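Local coordinates for MccB protein (PDB 6OM4) that takes part in making the antibiotic microcin C7 by joining adenylate to the N-formylated MccA peptide, probably activating it with ATP in the manner of E1-like enzymes, at residues Arg94-Leu97 with His98-Ser101; Thr41-Cys44 with Phe45-Pro48; Asn195-Thr198 with Asp199-Lys202. All coordinates share one frame; numbering follows the deposited sequence.

Along the chain contact 2 comes first, where helix 32-43 runs out and leads to strand 49-50; contact 1 follows, in helix 93-101; contact 3 lies in the loop between strands 186-191 and 208-211 of the mixed sheet. The centres of contacts 1 and 2 are about 19 Å apart, on the same side of the chain's centre. Contact 3 lies on the opposite side, about 39 Å from contact 1 and 57 Å from contact 2, centre to centre. Contacts 1 and 3 belong to the ThiF-like part of the enzyme. Contact 3 alone comes near the nucleotide analogue bound here, though contact 1 holds R94, known to bind ATP.

Contact 1. Residues Arg94-Leu97 with His98-Ser101; sequences RNFL and HYQS
One face of helix 93-101 brings N95 and Y99 together as an i, i+4 pair. The backbone makes the first link, Y99 N donating to N95 O at 3.0 Å with the donor nearly in line with the carbonyl. The same oxygen also sits over one face of the Y99 ring, offset toward the rim, with CD2 of Y99 3.3 Å from N95 O. Keeping CG beside its own backbone N (chi1 -48°) sends the Y99 ring back along the helix, where it runs alongside the N95 side chain with the amide and ring planes 60° apart. Their polar ends are joined by a water that accepts from N95 ND2 at 2.9 Å and lies 2.6 Å from Y99 OH, in the plane of the ring; S137 OG is a further partner of this amide nitrogen. On the next position F96 approaches the same tyrosine, its CD1 4.3 Å from Y99 CD2, while F96 O receives Q100 N at 2.9 Å. Near the end S101 N reaches L97 O, and the S101 hydroxyl folds back (chi1 79°) to give OG a 2.7 Å bond to H98 O. R94, at the opening turn, is known to bind ATP in this protein, though no nucleotide is bound to it in this chain. Y99 packs on V109 and L113 and F96 on P106 and Q110 of helix 106-114, while Y313, just past helix 292-311, meets the Y99 ring and its OH is hydrogen-bonded to H98 NE2.

Contact 2. Residues Thr41-Cys44 with Phe45-Pro48; sequences TAYC and FITP
From Y43 to I46 the chain makes a type I beta turn, with T41 and A42 meeting F45 as helix 32-43 gives way to the loop before strand 49-50. The helical pattern tightens here to i, i+3 bonding: F45 N donates to A42 O at 2.9 Å, arriving 48° above the carbonyl plane, and a weak bond runs from I46 N to Y43 O. F45 is the main side chain. With CG beside the backbone N (chi1 -64°), its ring swings back along the last turn and presents an edge to T41 O, which lies near the ring plane only 3.2 Å from F45 CD2, a close approach of a ring C-H to a carbonyl. The T41 methyl runs alongside the ring, CG2 being 4.2 Å from F45 CE2, while T41 OG1 is occupied by N37 O. C44 adds its CB, 4.0 Å from F45 CD2. A looser pair forms on Y43, whose ring is approached by CG1 of I46. The F45 ring lies buried, meeting F69 and touching A54 of helix 51-58 and Y3 of strand 2-5; its backbone is bonded to L5, so the turn joins the helix to the small antiparallel sheet. A water then bridges the loop, donating to C44 O at 2.9 Å and accepting from T47 N at 3.0 Å.

Contact 3. Residues Asn195-Thr198 with Asp199-Lys202; sequences NDYT and DLHK
Across the start of a 3-10 turn, the side chains of N195 and D199 slant across one another, the amide plane turned 31° from that of the carboxylate. N195 carries its CG between the backbone N and the carbonyl carbon (chi1 59°), which brings its end close to the D199 carboxylate. D199 OD2 takes weak bonds from two successive backbone amides, N195 N and D196 N, each at 3.4 Å. The turn is built by i, i+3 bonds from D199 N to D196 O and L200 N to Y197 O, each 3.1 Å, and from H201 N to T198 O. The T198 and H201 side chains cross at about a right angle, and backbone T198 O lies at the imidazole edge, near its plane, 3.1 Å from H201 CD2. Y197 and L200 touch through CD2 of the ring and CD1 of the leucine, 4.3 Å apart, both resting on Y226 of helix 219-230. L200 also packs on I194, an ATP-binding residue, and the N195 side chain is about 6 Å from the bound nucleotide analogue. The two amides and a long D199 OD1 to K202 NZ salt bridge (3.6 Å) would favour a charged D199; nearby D196 would probably oppose it in part.

Contact 1. Residues Arg94-Leu97 with His98-Ser101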
loop_
_atom_site.group_PDB
_atom_site.type_symbol
_atom_site.label_atom_id
_atom_site.label_comp_id
_atom_site.label_asym_id
_atom_site.label_seq_id
_atom_site.Cartn_x
_atom_site.Cartn_y
_atom_site.Cartn_z
ATOM N N ARG A 94 -12.968 3.881 10.646
ATOM C CA ARG A 94 -11.922 2.921 11.099
ATOM C C ARG A 94 -10.560 3.309 10.509
ATOM O O ARG A 94 -9.528 3.198 11.171
ATOM C CB ARG A 94 -12.253 1.466 10.765
ATOM C CG ARG A 94 -13.597 1.003 11.308
ATOM C CD ARG A 94 -13.746 1.263 12.795
ATOM N NE ARG A 94 -14.902 0.585 13.379
ATOM C CZ ARG A 94 -16.077 1.145 13.650
ATOM N NH1 ARG A 94 -16.244 2.448 13.508
ATOM N NH2 ARG A 94 -17.109 0.384 13.977
ATOM N N ASN A 95 -10.559 3.752 9.259
ATOM C CA ASN A 95 -9.340 4.296 8.662
ATOM C C ASN A 95 -8.867 5.522 9.464
ATOM O O ASN A 95 -7.671 5.737 9.590
ATOM C CB ASN A 95 -9.468 4.668 7.184
ATOM C CG ASN A 95 -9.549 3.514 6.206
ATOM O OD1 ASN A 95 -9.469 2.339 6.587
ATOM N ND2 ASN A 95 -9.764 3.851 4.939
ATOM N N PHE A 96 -9.799 6.374 9.936
ATOM C CA PHE A 96 -9.412 7.536 10.756
ATOM C C PHE A 96 -8.627 7.109 11.999
ATOM O O PHE A 96 -7.637 7.790 12.329
ATOM C CB PHE A 96 -10.608 8.402 11.166
ATOM C CG PHE A 96 -11.082 9.373 10.112
ATOM C CD1 PHE A 96 -10.953 9.103 8.748
ATOM C CD2 PHE A 96 -11.670 10.571 10.500
ATOM C CE1 PHE A 96 -11.402 10.015 7.795
ATOM C CE2 PHE A 96 -12.105 11.480 9.545
ATOM C CZ PHE A 96 -11.975 11.198 8.200
ATOM N N LEU A 97 -8.978 5.970 12.626
ATOM C CA LEU A 97 -8.188 5.476 13.761
ATOM C C LEU A 97 -6.764 5.137 13.320
ATOM O O LEU A 97 -5.815 5.466 14.018
ATOM C CB LEU A 97 -8.876 4.278 14.422
ATOM C CG LEU A 97 -10.298 4.563 14.910
ATOM C CD1 LEU A 97 -10.989 3.265 15.279
ATOM C CD2 LEU A 97 -10.325 5.537 16.070
ATOM N N HIS A 98 -6.616 4.476 12.174
ATOM C CA HIS A 98 -5.320 4.167 11.621
ATOM C C HIS A 98 -4.490 5.460 11.437
ATOM O O HIS A 98 -3.366 5.562 11.943
ATOM C CB HIS A 98 -5.502 3.348 10.342
ATOM C CG HIS A 98 -4.248 3.172 9.570
ATOM N ND1 HIS A 98 -3.289 2.236 9.927
ATOM C CD2 HIS A 98 -3.833 3.744 8.423
ATOM C CE1 HIS A 98 -2.317 2.300 9.020
ATOM N NE2 HIS A 98 -2.623 3.214 8.101
ATOM N N TYR A 99 -5.056 6.494 10.819
ATOM C CA TYR A 99 -4.272 7.755 10.582
ATOM C C TYR A 99 -3.893 8.408 11.929
ATOM O O TYR A 99 -2.768 8.899 12.094
ATOM C CB TYR A 99 -4.991 8.727 9.633
ATOM C CG TYR A 99 -5.524 8.117 8.349
ATOM C CD1 TYR A 99 -4.789 7.179 7.631
ATOM C CD2 TYR A 99 -6.780 8.443 7.834
ATOM C CE1 TYR A 99 -5.255 6.621 6.446
ATOM C CE2 TYR A 99 -7.265 7.860 6.665
ATOM C CZ TYR A 99 -6.522 6.912 5.984
ATOM O OH TYR A 99 -7.039 6.304 4.855
ATOM N N GLN A 100 -4.817 8.421 12.887
ATOM C CA GLN A 100 -4.603 9.043 14.213
ATOM C C GLN A 100 -3.432 8.355 14.894
ATOM O O GLN A 100 -2.612 9.016 15.505
ATOM C CB GLN A 100 -5.799 8.884 15.150
ATOM C CG GLN A 100 -7.015 9.723 14.794
ATOM C CD GLN A 100 -8.206 9.541 15.700
ATOM O OE1 GLN A 100 -9.127 10.394 15.764
ATOM N NE2 GLN A 100 -8.285 8.385 16.315
ATOM N N SER A 101 -3.354 7.029 14.724
ATOM C CA SER A 101 -2.348 6.234 15.390
ATOM C C SER A 101 -0.931 6.537 14.893
ATOM O O SER A 101 0.016 6.140 15.592
ATOM C CB SER A 101 -2.650 4.759 15.304
ATOM O OG SER A 101 -2.299 4.196 14.038
HETATM O O HOH W 1 -9.579 6.612 4.184
#

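Contact 2. Residues Thr41-Cys44 with Phe45-Pro48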
loop_
_atom_site.group_PDB
_atom_site.type_symbol
_atom_site.label_atom_id
_atom_site.label_comp_id
_atom_site.label_asym_id
_atom_site.label_seq_id
_atom_site.Cartn_x
_atom_site.Cartn_y
_atom_site.Cartn_z
ATOM N N THR A 41 -2.771 8.037 34.231
ATOM C CA THR A 41 -2.619 9.190 33.367
ATOM C C THR A 41 -3.554 9.066 32.151
ATOM O O THR A 41 -4.295 9.996 31.823
ATOM C CB THR A 41 -1.155 9.395 32.953
ATOM O OG1 THR A 41 -0.391 9.562 34.151
ATOM C CG2 THR A 41 -0.923 10.586 32.044
ATOM N N ALA A 42 -3.523 7.915 31.492
ATOM C CA ALA A 42 -4.313 7.629 30.314
ATOM C C ALA A 42 -5.793 7.894 30.599
ATOM O O ALA A 42 -6.522 8.558 29.792
ATOM C CB ALA A 42 -4.096 6.205 29.895
ATOM N N TYR A 43 -6.222 7.432 31.771
ATOM C CA TYR A 43 -7.610 7.487 32.167
ATOM C C TYR A 43 -8.117 8.932 32.253
ATOM O O TYR A 43 -9.301 9.179 31.959
ATOM C CB TYR A 43 -7.776 6.732 33.478
ATOM C CG TYR A 43 -9.186 6.652 34.010
ATOM C CD1 TYR A 43 -10.060 5.677 33.550
ATOM C CD2 TYR A 43 -9.609 7.493 35.019
ATOM C CE1 TYR A 43 -11.326 5.529 34.091
ATOM C CE2 TYR A 43 -10.883 7.365 35.562
ATOM C CZ TYR A 43 -11.743 6.388 35.090
ATOM O OH TYR A 43 -13.003 6.254 35.612
ATOM N N CYS A 44 -7.232 9.882 32.601
ATOM C CA CYS A 44 -7.604 11.287 32.663
ATOM C C CYS A 44 -8.048 11.833 31.309
ATOM O O CYS A 44 -8.670 12.886 31.264
ATOM C CB CYS A 44 -6.444 12.150 33.130
ATOM S SG CYS A 44 -5.979 11.779 34.836
ATOM N N PHE A 45 -7.653 11.185 30.215
ATOM C CA PHE A 45 -7.900 11.741 28.890
ATOM C C PHE A 45 -8.977 10.963 28.124
ATOM O O PHE A 45 -9.023 11.098 26.932
ATOM C CB PHE A 45 -6.577 11.798 28.104
ATOM C CG PHE A 45 -5.558 12.714 28.717
ATOM C CD1 PHE A 45 -5.598 14.081 28.480
ATOM C CD2 PHE A 45 -4.619 12.230 29.611
ATOM C CE1 PHE A 45 -4.696 14.935 29.109
ATOM C CE2 PHE A 45 -3.728 13.081 30.239
ATOM C CZ PHE A 45 -3.744 14.426 29.963
ATOM N N ILE A 46 -9.836 10.194 28.801
ATOM C CA ILE A 46 -10.935 9.525 28.114
ATOM C C ILE A 46 -11.814 10.583 27.426
ATOM O O ILE A 46 -12.242 10.420 26.229
ATOM C CB ILE A 46 -11.733 8.628 29.080
ATOM C CG1 ILE A 46 -10.902 7.466 29.625
ATOM C CG2 ILE A 46 -12.987 8.105 28.391
ATOM C CD1 ILE A 46 -10.165 6.716 28.600
ATOM N N THR A 47 -12.069 11.686 28.161
ATOM C CA THR A 47 -12.778 12.854 27.655
ATOM C C THR A 47 -11.720 13.909 27.390
ATOM O O THR A 47 -10.673 13.886 28.035
ATOM C CB THR A 47 -13.855 13.395 28.623
ATOM O OG1 THR A 47 -13.279 13.983 29.795
ATOM C CG2 THR A 47 -14.824 12.322 29.065
ATOM N N PRO A 48 -11.952 14.850 26.450
ATOM C CA PRO A 48 -10.948 15.852 26.084
ATOM C C PRO A 48 -10.537 16.651 27.325
ATOM O O PRO A 48 -11.378 17.175 28.018
ATOM C CB PRO A 48 -11.676 16.783 25.098
ATOM C CG PRO A 48 -12.783 15.914 24.528
ATOM C CD PRO A 48 -13.188 14.996 25.660
HETATM O O HOH W 2 -11.465 12.324 31.022
#

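Contact 3. Residues Asn195-Thr198 with Asp199-Lys202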
loop_
_atom_site.group_PDB
_atom_site.type_symbol
_atom_site.label_atom_id
_atom_site.label_comp_id
_atom_site.label_asym_id
_atom_site.label_seq_id
_atom_site.Cartn_x
_atom_site.Cartn_y
_atom_site.Cartn_z
ATOM N N ASN A 195 0.662 -3.113 -26.060
ATOM C CA ASN A 195 1.482 -4.127 -26.758
ATOM C C ASN A 195 2.702 -3.499 -27.455
ATOM O O ASN A 195 3.514 -4.235 -28.033
ATOM C CB ASN A 195 0.633 -4.934 -27.751
ATOM C CG ASN A 195 -0.049 -4.105 -28.826
ATOM O OD1 ASN A 195 0.139 -2.890 -28.943
ATOM N ND2 ASN A 195 -0.843 -4.775 -29.646
ATOM N N ASP A 196 2.817 -2.157 -27.425
ATOM C CA ASP A 196 4.010 -1.458 -27.842
ATOM C C ASP A 196 4.258 -0.316 -26.864
ATOM O O ASP A 196 3.321 0.215 -26.292
ATOM C CB ASP A 196 3.890 -0.894 -29.261
ATOM C CG ASP A 196 4.199 -1.912 -30.363
ATOM O OD1 ASP A 196 5.408 -2.349 -30.483
ATOM O OD2 ASP A 196 3.231 -2.298 -31.073
ATOM N N TYR A 197 5.516 0.106 -26.759
ATOM C CA TYR A 197 5.903 1.195 -25.889
ATOM C C TYR A 197 5.035 2.438 -26.097
ATOM O O TYR A 197 4.643 3.127 -25.134
ATOM C CB TYR A 197 7.376 1.544 -26.081
ATOM C CG TYR A 197 7.781 2.749 -25.294
ATOM C CD1 TYR A 197 7.672 4.029 -25.819
ATOM C CD2 TYR A 197 8.269 2.617 -24.004
ATOM C CE1 TYR A 197 8.043 5.139 -25.082
ATOM C CE2 TYR A 197 8.677 3.709 -23.275
ATOM C CZ TYR A 197 8.532 4.978 -23.794
ATOM O OH TYR A 197 8.880 6.055 -23.015
ATOM N N THR A 198 4.751 2.747 -27.360
ATOM C CA THR A 198 4.074 3.961 -27.755
ATOM C C THR A 198 2.621 4.031 -27.244
ATOM O O THR A 198 2.078 5.110 -27.034
ATOM C CB THR A 198 4.156 4.099 -29.288
ATOM O OG1 THR A 198 3.927 5.484 -29.534
ATOM C CG2 THR A 198 3.167 3.241 -30.039
ATOM N N ASP A 199 1.999 2.890 -26.964
ATOM C CA ASP A 199 0.655 2.874 -26.406
ATOM C C ASP A 199 0.575 3.528 -25.007
ATOM O O ASP A 199 -0.488 3.884 -24.578
ATOM C CB ASP A 199 0.119 1.443 -26.367
ATOM C CG ASP A 199 -0.120 0.880 -27.765
ATOM O OD1 ASP A 199 -0.366 1.677 -28.675
ATOM O OD2 ASP A 199 -0.013 -0.348 -27.929
ATOM N N LEU A 200 1.701 3.668 -24.299
ATOM C CA LEU A 200 1.706 4.306 -22.962
ATOM C C LEU A 200 1.333 5.789 -23.028
ATOM O O LEU A 200 0.836 6.333 -22.044
ATOM C CB LEU A 200 3.065 4.091 -22.302
ATOM C CG LEU A 200 3.302 2.664 -21.836
ATOM C CD1 LEU A 200 4.774 2.413 -21.536
ATOM C CD2 LEU A 200 2.450 2.346 -20.607
ATOM N N HIS A 201 1.458 6.405 -24.218
ATOM C CA HIS A 201 0.971 7.762 -24.424
ATOM C C HIS A 201 -0.552 7.862 -24.237
ATOM O O HIS A 201 -1.043 8.977 -24.066
ATOM C CB HIS A 201 1.400 8.300 -25.813
ATOM C CG HIS A 201 2.880 8.440 -25.941
ATOM N ND1 HIS A 201 3.587 9.412 -25.263
ATOM C CD2 HIS A 201 3.795 7.714 -26.620
ATOM C CE1 HIS A 201 4.870 9.266 -25.511
ATOM N NE2 HIS A 201 5.029 8.252 -26.348
ATOM N N LYS A 202 -1.284 6.737 -24.316
ATOM C CA LYS A 202 -2.741 6.725 -24.183
ATOM C C LYS A 202 -3.163 6.635 -22.708
ATOM O O LYS A 202 -4.360 6.681 -22.391
ATOM C CB LYS A 202 -3.369 5.548 -24.942
ATOM C CG LYS A 202 -3.396 5.691 -26.460
ATOM C CD LYS A 202 -2.385 4.826 -27.179
ATOM C CE LYS A 202 -2.645 4.658 -28.663
ATOM N NZ LYS A 202 -3.500 3.483 -28.935
#